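Local coordinates for protein potential RNA-dependent RNA polymerase (PDB 5I62) that catalyses template-directed RNA synthesis from ribonucleoside triphosphates, probably in both transcription and genome replication of a human picobirnavirus, at residues 372-377 with 384-389. Residues are numbered along the deposited sequence; the frame is centred on the assembly and turned at random.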
loop_
_atom_site.group_PDB
_atom_site.type_symbol
_atom_site.label_atom_id
_atom_site.label_comp_id
_atom_site.label_asym_id
_atom_site.label_seq_id
_atom_site.Cartn_x
_atom_site.Cartn_y
_atom_site.Cartn_z
ATOM N N ASP A 372 12.928 3.935 -22.402
ATOM C CA ASP A 372 13.383 2.548 -22.493
ATOM C C ASP A 372 12.760 1.687 -21.395
ATOM O O ASP A 372 12.323 0.557 -21.651
ATOM C CB ASP A 372 14.900 2.457 -22.397
ATOM C CG ASP A 372 15.599 2.898 -23.673
ATOM O OD1 ASP A 372 14.914 3.134 -24.692
ATOM O OD2 ASP A 372 16.843 2.984 -23.654
ATOM N N VAL A 373 12.785 2.173 -20.155
ATOM C CA VAL A 373 12.171 1.420 -19.061
ATOM C C VAL A 373 10.700 1.195 -19.361
ATOM O O VAL A 373 10.179 0.076 -19.230
ATOM C CB VAL A 373 12.371 2.158 -17.721
ATOM C CG1 VAL A 373 11.511 1.529 -16.621
ATOM C CG2 VAL A 373 13.828 2.144 -17.307
ATOM N N MET A 374 10.016 2.248 -19.809
ATOM C CA MET A 374 8.588 2.140 -20.088
ATOM C C MET A 374 8.311 1.083 -21.153
ATOM O O MET A 374 7.396 0.262 -21.007
ATOM C CB MET A 374 8.037 3.495 -20.520
ATOM C CG MET A 374 6.584 3.699 -20.141
ATOM S SD MET A 374 5.761 4.976 -21.112
ATOM C CE MET A 374 6.024 4.305 -22.755
ATOM N N GLN A 375 9.096 1.090 -22.236
ATOM C CA GLN A 375 8.939 0.091 -23.291
ATOM C C GLN A 375 9.203 -1.314 -22.767
ATOM O O GLN A 375 8.490 -2.264 -23.128
ATOM C CB GLN A 375 9.887 0.396 -24.460
ATOM C CG GLN A 375 9.370 1.432 -25.452
ATOM C CD GLN A 375 10.444 1.890 -26.433
ATOM O OE1 GLN A 375 11.323 1.107 -26.831
ATOM N NE2 GLN A 375 10.374 3.163 -26.838
ATOM N N SER A 376 10.240 -1.471 -21.939
ATOM C CA SER A 376 10.597 -2.800 -21.453
ATOM C C SER A 376 9.537 -3.353 -20.508
ATOM O O SER A 376 9.269 -4.559 -20.514
ATOM C CB SER A 376 11.958 -2.762 -20.755
ATOM O OG SER A 376 12.365 -4.061 -20.349
ATOM N N TYR A 377 8.948 -2.491 -19.675
ATOM C CA TYR A 377 7.911 -2.930 -18.741
ATOM C C TYR A 377 6.581 -3.174 -19.456
ATOM O O TYR A 377 5.914 -4.189 -19.224
ATOM C CB TYR A 377 7.692 -1.881 -17.654
ATOM C CG TYR A 377 8.760 -1.663 -16.607
ATOM C CD1 TYR A 377 10.033 -2.221 -16.709
ATOM C CD2 TYR A 377 8.484 -0.863 -15.511
ATOM C CE1 TYR A 377 11.001 -1.978 -15.738
ATOM C CE2 TYR A 377 9.425 -0.625 -14.535
ATOM C CZ TYR A 377 10.682 -1.182 -14.649
ATOM O OH TYR A 377 11.600 -0.923 -13.653
ATOM N N MET A 384 1.586 2.392 -18.347
ATOM C CA MET A 384 2.416 3.465 -17.824
ATOM C C MET A 384 2.215 4.683 -18.723
ATOM O O MET A 384 2.111 4.556 -19.941
ATOM C CB MET A 384 3.906 3.087 -17.782
ATOM C CG MET A 384 4.242 1.744 -17.121
ATOM S SD MET A 384 5.991 1.294 -17.273
ATOM C CE MET A 384 6.772 2.379 -16.082
ATOM N N ASN A 385 2.150 5.847 -18.110
ATOM C CA ASN A 385 2.008 7.137 -18.786
ATOM C C ASN A 385 3.390 7.779 -18.699
ATOM O O ASN A 385 3.882 8.082 -17.607
ATOM C CB ASN A 385 0.875 7.919 -18.100
ATOM C CG ASN A 385 0.768 9.375 -18.481
ATOM O OD1 ASN A 385 1.452 9.880 -19.359
ATOM N ND2 ASN A 385 -0.110 10.077 -17.761
ATOM N N LEU A 386 4.058 7.891 -19.844
ATOM C CA LEU A 386 5.415 8.429 -19.860
ATOM C C LEU A 386 5.503 9.742 -19.087
ATOM O O LEU A 386 6.529 10.043 -18.461
ATOM C CB LEU A 386 5.870 8.619 -21.303
ATOM C CG LEU A 386 7.316 9.103 -21.451
ATOM C CD1 LEU A 386 8.268 8.258 -20.609
ATOM C CD2 LEU A 386 7.743 9.103 -22.902
ATOM N N GLU A 387 4.412 10.512 -19.086
ATOM C CA GLU A 387 4.406 11.833 -18.472
ATOM C C GLU A 387 4.587 11.755 -16.969
ATOM O O GLU A 387 5.010 12.728 -16.335
ATOM C CB GLU A 387 3.097 12.545 -18.799
ATOM C CG GLU A 387 3.241 14.037 -18.958
ATOM C CD GLU A 387 3.796 14.431 -20.317
ATOM O OE1 GLU A 387 4.404 13.579 -21.005
ATOM O OE2 GLU A 387 3.623 15.606 -20.701
ATOM N N LYS A 388 4.260 10.626 -16.376
ATOM C CA LYS A 388 4.345 10.532 -14.936
ATOM C C LYS A 388 5.631 9.879 -14.465
ATOM O O LYS A 388 5.849 9.791 -13.254
ATOM C CB LYS A 388 3.139 9.772 -14.414
ATOM C CG LYS A 388 3.285 8.302 -14.514
ATOM C CD LYS A 388 1.973 7.715 -14.417
ATOM C CE LYS A 388 1.978 6.947 -15.538
ATOM N NZ LYS A 388 0.792 5.955 -15.551
ATOM N N GLN A 389 6.447 9.363 -15.379
ATOM C CA GLN A 389 7.776 8.941 -14.991
ATOM C C GLN A 389 8.566 10.191 -14.626
ATOM O O GLN A 389 8.272 11.291 -15.101
ATOM C CB GLN A 389 8.449 8.172 -16.126
ATOM C CG GLN A 389 7.541 7.165 -16.849
ATOM C CD GLN A 389 6.865 6.163 -15.924
ATOM O OE1 GLN A 389 7.529 5.444 -15.174
ATOM N NE2 GLN A 389 5.537 6.080 -16.008
#
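Helix 370-378 of the polymerase palm meets the loop that leads from it to edge strand 390-392 through a pair of methionines, Met374 and Met384, whose side chains run past each other in opposite directions. CG of Met374 lies 3.6 Å from CB of Met384. Farther along, SD of Met374 sits against the start of the 386-388 3-10 turn, 3.6 Å from CB of Leu386, the two side chains crossing nearly at right angles. With CG anti to its carbonyl carbon (chi1 -50°), Met384 sends its sulfur back to the helix, where SD packs 3.6 Å from Tyr377 CB. SD and CE of Met384 also lie beside CD2 of the Tyr377 ring, an oblique Met-aromatic contact with SD 4.9 Å from the ring centroid. Thr260 of inner strand 257-261 touches both Tyr377 and Met384, placing the contact against the palm sheet. No hydrogen bond crosses between the segments, but the loop has its own: Asn385 OD1 accepts from Glu387 N in an Asx turn, while Asn385 O takes Lys388 N on one face of its carbonyl plane and Gln389 NE2, at 3.1 Å and nearly straight (170°), on the other. Gln389 OE1 accepts from Asp261 N.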